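Local coordinates for nitric oxide dioxygenase (Rhodothermus marinus DSM 4252, PDB 6WK3), which binds heme and is probably a globin-family nitric oxide dioxygenase, here in a form engineered as a carbene transferase, at residues L97-L102 with A121-Y126; A16-L21 with A60-A65; V26-T31 with D104-V109. The protein carries 1 engineered substitution. One frame throughout, in Å; residues are numbered along the deposited sequence.

Contact 1: L97-L102 with A121-Y126. With HEM (protoporphyrin IX containing Fe), chain E.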
loop_
_atom_site.group_PDB
_atom_site.type_symbol
_atom_site.label_atom_id
_atom_site.label_comp_id
_atom_site.label_asym_id
_atom_site.label_seq_id
_atom_site.Cartn_x
_atom_site.Cartn_y
_atom_site.Cartn_z
ATOM N N LEU A 97 6.584 -7.679 18.819
ATOM C CA LEU A 97 7.818 -8.229 18.261
ATOM C C LEU A 97 8.695 -7.135 17.674
ATOM O O LEU A 97 9.918 -7.143 17.865
ATOM C CB LEU A 97 7.506 -9.275 17.191
ATOM C CG LEU A 97 6.295 -10.174 17.415
ATOM C CD1 LEU A 97 6.102 -11.098 16.220
ATOM C CD2 LEU A 97 6.460 -10.963 18.703
ATOM N N VAL A 98 8.093 -6.191 16.948
ATOM C CA VAL A 98 8.881 -5.133 16.328
ATOM C C VAL A 98 9.416 -4.173 17.382
ATOM O O VAL A 98 10.509 -3.616 17.223
ATOM C CB VAL A 98 8.051 -4.414 15.250
ATOM C CG1 VAL A 98 8.722 -3.115 14.815
ATOM C CG2 VAL A 98 7.862 -5.330 14.062
ATOM N N TRP A 99 8.691 -3.978 18.485
ATOM C CA TRP A 99 9.251 -3.166 19.561
ATOM C C TRP A 99 10.463 -3.849 20.175
ATOM O O TRP A 99 11.488 -3.207 20.433
ATOM C CB TRP A 99 8.224 -2.875 20.653
ATOM C CG TRP A 99 8.943 -2.444 21.888
ATOM C CD1 TRP A 99 8.994 -3.099 23.086
ATOM C CD2 TRP A 99 9.778 -1.287 22.026
ATOM N NE1 TRP A 99 9.793 -2.409 23.965
ATOM C CE2 TRP A 99 10.288 -1.295 23.339
ATOM C CE3 TRP A 99 10.142 -0.244 21.167
ATOM C CZ2 TRP A 99 11.141 -0.301 23.812
ATOM C CZ3 TRP A 99 10.981 0.744 21.643
ATOM C CH2 TRP A 99 11.474 0.708 22.952
ATOM N N GLU A 100 10.351 -5.153 20.442
ATOM C CA GLU A 100 11.477 -5.913 20.977
ATOM C C GLU A 100 12.724 -5.718 20.120
ATOM O O GLU A 100 13.805 -5.402 20.631
ATOM C CB GLU A 100 11.102 -7.395 21.064
ATOM C CG GLU A 100 12.213 -8.293 21.570
ATOM C CD GLU A 100 12.062 -9.729 21.096
ATOM O OE1 GLU A 100 13.053 -10.296 20.582
ATOM O OE2 GLU A 100 10.952 -10.290 21.236
ATOM N N CYS A 101 12.576 -5.871 18.802
ATOM C CA CYS A 101 13.706 -5.704 17.892
ATOM C C CYS A 101 14.152 -4.253 17.790
ATOM O O CYS A 101 15.347 -3.989 17.604
ATOM C CB CYS A 101 13.345 -6.251 16.510
ATOM S SG CYS A 101 12.811 -7.987 16.538
ATOM N N LEU A 102 13.219 -3.305 17.904
ATOM C CA LEU A 102 13.582 -1.892 17.846
ATOM C C LEU A 102 14.315 -1.456 19.109
ATOM O O LEU A 102 15.251 -0.648 19.044
ATOM C CB LEU A 102 12.329 -1.043 17.627
ATOM C CG LEU A 102 12.465 0.479 17.697
ATOM C CD1 LEU A 102 13.459 0.985 16.666
ATOM C CD2 LEU A 102 11.104 1.148 17.514
ATOM N N ALA A 121 11.362 6.070 27.194
ATOM C CA ALA A 121 10.703 7.106 26.407
ATOM C C ALA A 121 10.314 6.576 25.033
ATOM O O ALA A 121 9.188 6.788 24.568
ATOM C CB ALA A 121 11.610 8.332 26.280
ATOM N N TRP A 122 11.229 5.856 24.375
ATOM C CA TRP A 122 10.927 5.330 23.048
ATOM C C TRP A 122 9.898 4.213 23.108
ATOM O O TRP A 122 9.112 4.054 22.170
ATOM C CB TRP A 122 12.206 4.859 22.357
ATOM C CG TRP A 122 12.822 5.972 21.583
ATOM C CD1 TRP A 122 13.894 6.735 21.949
ATOM C CD2 TRP A 122 12.368 6.488 20.326
ATOM N NE1 TRP A 122 14.145 7.685 20.986
ATOM C CE2 TRP A 122 13.223 7.553 19.981
ATOM C CE3 TRP A 122 11.327 6.146 19.452
ATOM C CZ2 TRP A 122 13.070 8.279 18.801
ATOM C CZ3 TRP A 122 11.176 6.868 18.280
ATOM C CH2 TRP A 122 12.042 7.922 17.964
ATOM N N LYS A 123 9.875 3.441 24.196
ATOM C CA LYS A 123 8.820 2.449 24.364
ATOM C C LYS A 123 7.453 3.115 24.408
ATOM O O LYS A 123 6.510 2.657 23.754
ATOM C CB LYS A 123 9.057 1.628 25.631
ATOM C CG LYS A 123 8.055 0.507 25.829
ATOM C CD LYS A 123 8.380 -0.317 27.063
ATOM C CE LYS A 123 7.615 -1.631 27.064
ATOM N NZ LYS A 123 6.139 -1.412 27.047
ATOM N N GLU A 124 7.331 4.208 25.165
ATOM C CA GLU A 124 6.059 4.919 25.230
ATOM C C GLU A 124 5.713 5.553 23.889
ATOM O O GLU A 124 4.562 5.486 23.444
ATOM C CB GLU A 124 6.102 5.977 26.332
ATOM N N ALA A 125 6.694 6.175 23.231
ATOM C CA ALA A 125 6.440 6.741 21.910
ATOM C C ALA A 125 6.082 5.655 20.909
ATOM O O ALA A 125 5.263 5.879 20.013
ATOM C CB ALA A 125 7.656 7.532 21.432
ATOM N N TYR A 126 6.675 4.470 21.053
ATOM C CA TYR A 126 6.311 3.354 20.192
ATOM C C TYR A 126 4.904 2.864 20.504
ATOM O O TYR A 126 4.108 2.619 19.592
ATOM C CB TYR A 126 7.322 2.214 20.341
ATOM C CG TYR A 126 6.974 1.013 19.497
ATOM C CD1 TYR A 126 6.132 0.015 19.980
ATOM C CD2 TYR A 126 7.466 0.887 18.207
ATOM C CE1 TYR A 126 5.791 -1.065 19.203
ATOM C CE2 TYR A 126 7.141 -0.199 17.424
ATOM C CZ TYR A 126 6.307 -1.172 17.926
ATOM O OH TYR A 126 5.983 -2.257 17.148
HETATM C CHA HEM E . 5.662 -0.613 6.062
HETATM C CHB HEM E . 6.424 2.098 10.029
HETATM C CHC HEM E . 5.009 -1.709 12.662
HETATM C CHD HEM E . 5.822 -4.589 8.831
HETATM C C1A HEM E . 5.929 0.464 6.884
HETATM C C2A HEM E . 6.200 1.821 6.464
HETATM C C3A HEM E . 6.415 2.566 7.552
HETATM C C4A HEM E . 6.283 1.715 8.713
HETATM C CMA HEM E . 6.746 4.071 7.572
HETATM C CAA HEM E . 6.236 2.323 5.009
HETATM C CBA HEM E . 4.832 2.782 4.631
HETATM C CGA HEM E . 4.869 3.457 3.285
HETATM O O1A HEM E . 4.589 2.780 2.266
HETATM O O2A HEM E . 5.179 4.674 3.228
HETATM C C1B HEM E . 6.053 1.326 11.108
HETATM C C2B HEM E . 5.952 1.751 12.490
HETATM C C3B HEM E . 5.571 0.687 13.221
HETATM C C4B HEM E . 5.405 -0.435 12.318
HETATM C CMB HEM E . 6.270 3.184 12.967
HETATM C CAB HEM E . 5.291 0.587 14.741
HETATM C CBB HEM E . 5.009 1.640 15.510
HETATM C C1C HEM E . 5.133 -2.837 11.874
HETATM C C2C HEM E . 4.891 -4.197 12.293
HETATM C C3C HEM E . 5.127 -5.006 11.257
HETATM C C4C HEM E . 5.506 -4.186 10.115
HETATM C CMC HEM E . 4.455 -4.636 13.707
HETATM C CAC HEM E . 4.974 -6.541 11.323
HETATM C CBC HEM E . 5.693 -7.333 10.531
HETATM C C1D HEM E . 5.726 -3.788 7.708
HETATM C C2D HEM E . 5.556 -4.192 6.324
HETATM C C3D HEM E . 5.520 -3.080 5.568
HETATM C C4D HEM E . 5.655 -1.940 6.440
HETATM C CMD HEM E . 5.450 -5.653 5.835
HETATM C CAD HEM E . 5.363 -2.955 4.036
HETATM C CBD HEM E . 3.924 -3.249 3.630
HETATM C CGD HEM E . 3.633 -2.697 2.256
HETATM O O1D HEM E . 4.304 -1.716 1.833
HETATM O O2D HEM E . 2.707 -3.235 1.591
HETATM N NA HEM E . 5.988 0.440 8.263
HETATM N NB HEM E . 5.709 -0.008 11.046
HETATM N NC HEM E . 5.506 -2.874 10.544
HETATM N ND HEM E . 5.782 -2.412 7.727
HETATM FE FE HEM E . 5.858 -1.237 9.403
#
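Trp99, on helix 94-110, and Tyr126, on helix 116-145, both hold CG anti to the backbone N, and each sends its ring across to the other helix. The rings meet obliquely, with 39° between the plane of the tyrosine and that of the indole five-membered ring. The methylene of Trp99 makes the nearest approach: its CB stands over one face of the Tyr126 ring in a CH-pi contact, nearest to CE1 at 3.4 Å and so displaced toward the ring's rim. The indole itself adds its CE3, which lies beside Tyr126 CG and CB. One face of the indole is covered in turn by Lys123 of helix 116-145. Lys123 CA lies over the six-membered ring, 3.8 Å from its centroid, while Lys123 CB comes within 3.4 Å of Trp99 CZ2. Beyond that, the lysine's aliphatic chain crosses the indole at about a right angle, passing NE1 with CD and CE before bending at its last torsion.

In the globin fold this is the pairing of the last two long helices, which correspond to G and H; the short segments run nearly antiparallel, at 153°, with axes 11.0 Å apart, a spacing filled by the large aromatic side chains.

Tyr126 also forms part of the heme pocket. Its CE2 touches the vinyl carbon CAB of HEM at 3.4 Å, and Leu102 CD2 lies obliquely to the ring, 3.7 Å from Tyr126 CD2. At the far end of the ring, the hydroxyl rests against Val98 CB at 3.5 Å and is hydrogen-bonded to the carbonyl oxygen of Tyr95, a bond that fixes the tip of the buried phenol. Val98 turns CG1 toward this tyrosine and its other branch toward the porphyrin, CG2 lying 3.5 Å from the HEM methyl CMC.

Contact 2: A16-L21 with A60-A65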
loop_
_atom_site.group_PDB
_atom_site.type_symbol
_atom_site.label_atom_id
_atom_site.label_comp_id
_atom_site.label_asym_id
_atom_site.label_seq_id
_atom_site.Cartn_x
_atom_site.Cartn_y
_atom_site.Cartn_z
ATOM N N ALA A 16 15.040 14.884 22.113
ATOM C CA ALA A 16 16.479 15.051 22.252
ATOM C C ALA A 16 17.264 14.033 21.436
ATOM O O ALA A 16 18.431 14.286 21.122
ATOM C CB ALA A 16 16.874 14.967 23.728
ATOM N N SER A 17 16.660 12.900 21.077
ATOM C CA SER A 17 17.361 11.918 20.262
ATOM C C SER A 17 17.347 12.254 18.780
ATOM O O SER A 17 17.974 11.532 18.001
ATOM C CB SER A 17 16.776 10.515 20.476
ATOM O OG SER A 17 15.361 10.516 20.463
ATOM N N VAL A 18 16.664 13.325 18.365
ATOM C CA VAL A 18 16.625 13.671 16.938
ATOM C C VAL A 18 18.024 13.808 16.351
ATOM O O VAL A 18 18.269 13.268 15.259
ATOM C CB VAL A 18 15.745 14.907 16.713
ATOM C CG1 VAL A 18 16.075 15.579 15.388
ATOM C CG2 VAL A 18 14.275 14.520 16.733
ATOM N N PRO A 19 18.990 14.484 16.998
ATOM C CA PRO A 19 20.350 14.502 16.426
ATOM C C PRO A 19 20.945 13.119 16.187
ATOM O O PRO A 19 21.616 12.914 15.167
ATOM C CB PRO A 19 21.143 15.302 17.465
ATOM C CG PRO A 19 20.140 16.238 18.031
ATOM C CD PRO A 19 18.867 15.442 18.120
ATOM N N ALA A 20 20.722 12.162 17.094
ATOM C CA ALA A 20 21.206 10.801 16.869
ATOM C C ALA A 20 20.459 10.110 15.734
ATOM O O ALA A 20 21.053 9.327 14.984
ATOM C CB ALA A 20 21.086 9.975 18.150
ATOM N N LEU A 21 19.159 10.379 15.597
ATOM C CA LEU A 21 18.386 9.766 14.523
ATOM C C LEU A 21 18.749 10.352 13.165
ATOM O O LEU A 21 18.733 9.632 12.160
ATOM C CB LEU A 21 16.891 9.926 14.790
ATOM C CG LEU A 21 16.275 8.968 15.812
ATOM C CD1 LEU A 21 14.805 9.276 16.003
ATOM C CD2 LEU A 21 16.457 7.528 15.390
ATOM N N ALA A 60 10.452 7.713 8.864
ATOM C CA ALA A 60 9.314 7.839 9.764
ATOM C C ALA A 60 9.772 8.042 11.203
ATOM O O ALA A 60 9.255 8.913 11.909
ATOM C CB ALA A 60 8.418 6.608 9.645
ATOM N N LEU A 61 10.749 7.252 11.654
ATOM C CA LEU A 61 11.285 7.457 12.999
ATOM C C LEU A 61 11.770 8.891 13.176
ATOM O O LEU A 61 11.425 9.558 14.158
ATOM C CB LEU A 61 12.415 6.469 13.277
ATOM C CG LEU A 61 12.009 5.005 13.441
ATOM C CD1 LEU A 61 13.258 4.156 13.629
ATOM C CD2 LEU A 61 11.034 4.809 14.595
ATOM N N LEU A 62 12.552 9.387 12.215
ATOM C CA LEU A 62 13.033 10.763 12.275
ATOM C C LEU A 62 11.875 11.756 12.301
ATOM O O LEU A 62 11.827 12.648 13.154
ATOM C CB LEU A 62 13.953 11.038 11.089
ATOM C CG LEU A 62 14.718 12.358 11.110
ATOM C CD1 LEU A 62 15.379 12.579 12.462
ATOM C CD2 LEU A 62 15.750 12.358 9.997
ATOM N N ALA A 63 10.927 11.616 11.371
ATOM C CA ALA A 63 9.807 12.549 11.317
ATOM C C ALA A 63 8.974 12.487 12.593
ATOM O O ALA A 63 8.554 13.520 13.120
ATOM C CB ALA A 63 8.939 12.263 10.089
ATOM N N TYR A 64 8.741 11.280 13.108
ATOM C CA TYR A 64 7.959 11.115 14.328
ATOM C C TYR A 64 8.643 11.777 15.515
ATOM O O TYR A 64 7.987 12.412 16.346
ATOM C CB TYR A 64 7.750 9.627 14.592
ATOM C CG TYR A 64 6.907 9.283 15.797
ATOM C CD1 TYR A 64 5.741 9.986 16.090
ATOM C CD2 TYR A 64 7.263 8.230 16.627
ATOM C CE1 TYR A 64 4.959 9.642 17.188
ATOM C CE2 TYR A 64 6.498 7.885 17.718
ATOM C CZ TYR A 64 5.350 8.590 17.996
ATOM O OH TYR A 64 4.598 8.229 19.085
ATOM N N ALA A 65 9.963 11.632 15.616
ATOM C CA ALA A 65 10.692 12.273 16.702
ATOM C C ALA A 65 10.687 13.790 16.545
ATOM O O ALA A 65 10.622 14.520 17.538
ATOM C CB ALA A 65 12.119 11.726 16.764
#
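Leu21 points toward helix 50-66, and its CB already meets a partner: Leu62 CD1 lies 3.8 Å away. From there chi1 (-78°) places CG beside the backbone N and anti to the carbonyl carbon. The next torsion, close to 180°, sets CD1 anti to CA, so that this branch reaches as far as the side chain can. At the tip, Leu21 CD1 touches Ala65 CB at 3.7 Å. The same Leu21 CD1 lies 3.9 Å from the backbone oxygen Leu61 O, and the CZ2 corner of the Trp122 indole, from helix 116-145, also touches it. The other branch, CD2, packs along its own helix against Ile28.

One helical turn earlier, Val18 repeats the approach with a shorter side chain. Its CG2 branch, anti to the carbonyl carbon, presses on Ala65 CB at 3.5 Å, the tightest touch between the two segments. Ala65 CB therefore sits between Val18 CG2 and Leu21 CD1, and its small size is consistent with the 6.1 Å approach of the Val18 and Ala65 CA atoms. The CA atoms of Leu21 and Leu62 are 5.9 Å apart. Leu62 extends from the neighbouring turn, CG anti to the backbone N, and lays CD1 next to Val18 O at 4.1 Å, within reach also of Val18 CG1.

No hydrogen bond crosses between the segments; the polar ties lie at their flanks, where Ser17 OG bonds to Trp122 NE1 and Val14 O, and Tyr64 OH to Ala125 O. Helix 50-66 also brings Ala60 against the heme. The start of one long helix packed on the end of another through alanine and branched aliphatics is consistent with the B-E helix pair of the globin fold.

Contact 3: V26-T31 with D104-V109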
loop_
_atom_site.group_PDB
_atom_site.type_symbol
_atom_site.label_atom_id
_atom_site.label_comp_id
_atom_site.label_asym_id
_atom_site.label_seq_id
_atom_site.Cartn_x
_atom_site.Cartn_y
_atom_site.Cartn_z
ATOM N N VAL A 26 18.921 5.099 9.845
ATOM C CA VAL A 26 19.043 3.997 8.892
ATOM C C VAL A 26 19.702 2.789 9.549
ATOM O O VAL A 26 19.280 1.644 9.343
ATOM C CB VAL A 26 19.810 4.451 7.638
ATOM C CG1 VAL A 26 20.146 3.252 6.766
ATOM C CG2 VAL A 26 18.985 5.465 6.856
ATOM N N ALA A 27 20.743 3.019 10.351
ATOM C CA ALA A 27 21.356 1.920 11.088
ATOM C C ALA A 27 20.364 1.286 12.056
ATOM O O ALA A 27 20.331 0.060 12.204
ATOM C CB ALA A 27 22.595 2.408 11.835
ATOM N N ILE A 28 19.540 2.102 12.718
ATOM C CA ILE A 28 18.564 1.557 13.656
ATOM C C ILE A 28 17.499 0.764 12.911
ATOM O O ILE A 28 17.135 -0.348 13.313
ATOM C CB ILE A 28 17.943 2.688 14.500
ATOM C CG1 ILE A 28 18.972 3.250 15.489
ATOM C CG2 ILE A 28 16.699 2.190 15.221
ATOM C CD1 ILE A 28 18.576 4.606 16.107
ATOM N N SER A 29 17.002 1.309 11.802
ATOM C CA SER A 29 15.947 0.636 11.054
ATOM C C SER A 29 16.456 -0.663 10.425
ATOM O O SER A 29 15.796 -1.705 10.516
ATOM C CB SER A 29 15.377 1.594 10.001
ATOM O OG SER A 29 14.780 0.905 8.916
ATOM N N ALA A 30 17.647 -0.630 9.816
ATOM C CA ALA A 30 18.195 -1.839 9.196
ATOM C C ALA A 30 18.496 -2.911 10.238
ATOM O O ALA A 30 18.180 -4.092 10.039
ATOM C CB ALA A 30 19.458 -1.505 8.400
ATOM N N THR A 31 19.129 -2.518 11.347
ATOM C CA THR A 31 19.397 -3.463 12.426
ATOM C C THR A 31 18.104 -4.026 12.992
ATOM O O THR A 31 18.024 -5.211 13.329
ATOM C CB THR A 31 20.205 -2.776 13.523
ATOM O OG1 THR A 31 21.473 -2.371 12.992
ATOM C CG2 THR A 31 20.410 -3.700 14.712
ATOM N N ASP A 104 16.301 -3.339 20.972
ATOM C CA ASP A 104 17.665 -3.845 20.890
ATOM C C ASP A 104 18.445 -3.194 19.751
ATOM O O ASP A 104 19.674 -3.089 19.829
ATOM C CB ASP A 104 17.646 -5.370 20.749
ATOM C CG ASP A 104 17.030 -6.060 21.968
ATOM O OD1 ASP A 104 17.068 -5.473 23.075
ATOM O OD2 ASP A 104 16.502 -7.182 21.823
ATOM N N ALA A 105 17.761 -2.745 18.694
ATOM C CA ALA A 105 18.441 -1.959 17.670
ATOM C C ALA A 105 18.956 -0.647 18.246
ATOM O O ALA A 105 20.074 -0.219 17.939
ATOM C CB ALA A 105 17.506 -1.696 16.492
ATOM N N ILE A 106 18.154 0.003 19.092
ATOM C CA ILE A 106 18.593 1.242 19.730
ATOM C C ILE A 106 19.731 0.966 20.708
ATOM O O ILE A 106 20.722 1.705 20.746
ATOM C CB ILE A 106 17.400 1.939 20.413
ATOM C CG1 ILE A 106 16.418 2.460 19.360
ATOM C CG2 ILE A 106 17.878 3.085 21.292
ATOM C CD1 ILE A 106 15.127 3.034 19.935
ATOM N N LYS A 107 19.618 -0.110 21.498
ATOM C CA LYS A 107 20.687 -0.478 22.427
ATOM C C LYS A 107 22.006 -0.704 21.699
ATOM O O LYS A 107 23.075 -0.333 22.198
ATOM C CB LYS A 107 20.302 -1.737 23.203
ATOM C CG LYS A 107 19.410 -1.496 24.404
ATOM C CD LYS A 107 19.108 -2.802 25.129
ATOM C CE LYS A 107 17.927 -2.640 26.069
ATOM N NZ LYS A 107 17.462 -3.919 26.663
ATOM N N GLU A 108 21.950 -1.309 20.517
ATOM C CA GLU A 108 23.169 -1.643 19.791
ATOM C C GLU A 108 23.780 -0.416 19.126
ATOM O O GLU A 108 24.987 -0.173 19.244
ATOM C CB GLU A 108 22.862 -2.724 18.758
ATOM C CG GLU A 108 24.066 -3.457 18.218
ATOM C CD GLU A 108 23.673 -4.442 17.138
ATOM O OE1 GLU A 108 23.685 -4.054 15.946
ATOM O OE2 GLU A 108 23.332 -5.595 17.485
ATOM N N VAL A 109 22.960 0.377 18.434
ATOM C CA VAL A 109 23.505 1.456 17.617
ATOM C C VAL A 109 23.995 2.604 18.489
ATOM O O VAL A 109 25.091 3.135 18.276
ATOM C CB VAL A 109 22.464 1.926 16.585
ATOM C CG1 VAL A 109 22.937 3.199 15.903
ATOM C CG2 VAL A 109 22.219 0.825 15.550
#
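Ala27 O is gripped twice, and both times by Thr31: the backbone Thr31 N bonds to it at 3.0 Å, as a helix requires, and the hydroxyl Thr31 OG1 adds a second bond at 2.8 Å. The hydroxyl donor lies in the carbonyl plane, with a C=O...OG1 angle of 152°. That bond follows from chi1 (-63°), which sets OG1 beside the backbone N and leaves the methyl CG2 anti to it, aimed at helix 94-110. There Thr31 CG2 meets Ala105 CB at 4.0 Å and, from the solvent-exposed Glu108, the carboxylate oxygen OE1 at 3.5 Å. An alanine here would remove the second grip on Ala27 O and the methyl, and would probably weaken the packing against Ala105 and Glu108.

Ile28 packs more deeply. Its CG1 lies against Val109 CB at 3.9 Å, while CG2 touches Ala105 CB and Ile106 CG1. Ala105 CB also rests on the backbone oxygen Ile28 O, at 3.5 Å; consistent with the small alanine, the CA atoms of Ile28 and Ala105 are 5.3 Å apart. On a different side of helix 18-39, Ser29 OG bonds to Ile54 O of helix 50-66. With axes 8.6 Å apart and directions at 132°, this steep, close crossing matches the B-G helix contact of the globin fold.

The three contacts lie 12 to 14 Å apart, centre to centre, within one globin domain, and involve four of its helices. Contact 3 shares helix 94-110 with contact 1 and helix 18-39 with contact 2. Along the chain, contact 2 closes before contact 1 opens, whereas contact 3 alternates with both, tying the early half of the chain to the late half. They also touch directly: Leu102 CD1 of contact 1 lies 3.7 Å from Ile28 CG2 of contact 3, and Trp122 of contact 1 packs on residues of the other two. The result is a continuous helical core, with contact 1 lying against the heme.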